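PDB 5OFU: FBP protein from Leishmania major, which catalyses the hydrolysis of fructose 1,6-bisphosphate to fructose 6-phosphate and phosphate as a homotetrameric, metal-dependent class 1 enzyme. Local coordinates for the interface of chains A and B. Sequence-based numbering; all coordinates share one arbitrary frame. Chains: chain A/B, FBP protein.

The interface of chains A and B. Residues chain A 131, 249, 254, 257-258; chain B 128, 130, 249.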
# COMPACT_ATOMS: atom_id res chain seq x y z
N SER A 131 1.64 6.65 19.13
CA SER A 131 0.33 5.98 19.13
C SER A 131 -0.82 6.93 19.45
O SER A 131 -0.70 7.77 20.33
CB SER A 131 0.31 4.79 20.07
OG SER A 131 1.12 3.75 19.56
N ILE A 249 2.25 6.50 27.57
CA ILE A 249 2.33 6.98 26.21
C ILE A 249 1.72 8.39 26.09
O ILE A 249 2.22 9.20 25.35
CB ILE A 249 1.62 5.99 25.23
CG1 ILE A 249 2.36 4.64 25.21
CG2 ILE A 249 1.53 6.56 23.82
CD1 ILE A 249 1.56 3.51 24.59
N GLY A 254 -3.72 3.99 23.42
CA GLY A 254 -2.42 3.31 23.47
C GLY A 254 -2.14 2.64 24.81
O GLY A 254 -1.78 1.47 24.85
N HIS A 257 -4.62 -0.27 25.54
CA HIS A 257 -4.33 -1.40 24.67
C HIS A 257 -3.16 -2.23 25.20
O HIS A 257 -3.25 -3.45 25.25
CB HIS A 257 -4.08 -0.92 23.24
CG HIS A 257 -3.82 -2.03 22.28
ND1 HIS A 257 -4.78 -2.96 21.94
CD2 HIS A 257 -2.71 -2.37 21.60
CE1 HIS A 257 -4.27 -3.82 21.08
NE2 HIS A 257 -3.01 -3.49 20.86
N ARG A 258 -2.08 -1.56 25.60
CA ARG A 258 -0.99 -2.24 26.32
C ARG A 258 -1.52 -2.93 27.59
O ARG A 258 -1.19 -4.09 27.85
CB ARG A 258 0.13 -1.26 26.68
CG ARG A 258 1.43 -1.92 27.17
CD ARG A 258 2.35 -1.01 28.02
NE ARG A 258 1.59 -0.15 28.94
CZ ARG A 258 1.28 1.13 28.74
NH1 ARG A 258 1.68 1.81 27.66
NH2 ARG A 258 0.55 1.76 29.65
N ALA B 128 2.35 -5.04 22.06
CA ALA B 128 1.29 -4.03 22.05
C ALA B 128 1.22 -3.23 20.73
O ALA B 128 0.28 -2.47 20.54
CB ALA B 128 1.48 -3.08 23.22
N VAL B 130 2.81 -0.58 19.82
CA VAL B 130 2.99 0.86 19.96
C VAL B 130 4.38 1.25 19.39
O VAL B 130 5.00 0.45 18.69
CB VAL B 130 2.72 1.32 21.40
CG1 VAL B 130 1.32 0.91 21.80
CG2 VAL B 130 3.77 0.79 22.39
N ILE B 249 6.95 6.40 26.79
CA ILE B 249 6.48 5.37 25.89
C ILE B 249 7.14 4.02 26.20
O ILE B 249 6.48 2.98 26.11
CB ILE B 249 6.75 5.78 24.42
CG1 ILE B 249 5.94 7.02 24.05
CG2 ILE B 249 6.43 4.64 23.46
CD1 ILE B 249 6.40 7.70 22.79
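B:Val130, on a loop of chain B, packs against A:Ser131, A:Ile249 and the helix 252-262 of chain A. Its branching CB, a short stalk bearing two methyls, lies 3.4 Å from the hydroxyl OG of A:Ser131, a small group that lets the valine approach. Further out, the CG1 methyl meets both that OG and, at 3.8 Å, CD1 of A:Ile249; it also lies 4.4 Å from the backbone carbonyl O of A:Gly254, a glycine that keeps the helix surface low beside this CD1. CG2, the other branch, passes 4.1 Å from the same CD1, so the tip of the longer isoleucine touches both arms of the valine. With CG1 of A:Ile249 anti to its carbonyl carbon (chi1 -64°) and the chain then extended, CD1 is carried forward to the valine. The guanidinium of A:Arg258, its chain bent at chi3, turns an edge in plane to this CG1 and backs the isoleucine. Near the two-fold axis, the side chain of B:Ile249 lies against the backbone of A:Ile249, CG1 4.2 Å from CA. Along the helix, the small B:Ala128 sets its CB 4.1 Å from CA of A:Arg258, beside the aliphatic start of the arginine. The carbonyl O of B:Ala128 lies in plane at the edge of the flat A:His257 imidazole, nearest CD2. Repeated with the chains exchanged, this mainly apolar patch fits a loop against loops and helix 252-262, helping join two subunits of the homotetramer.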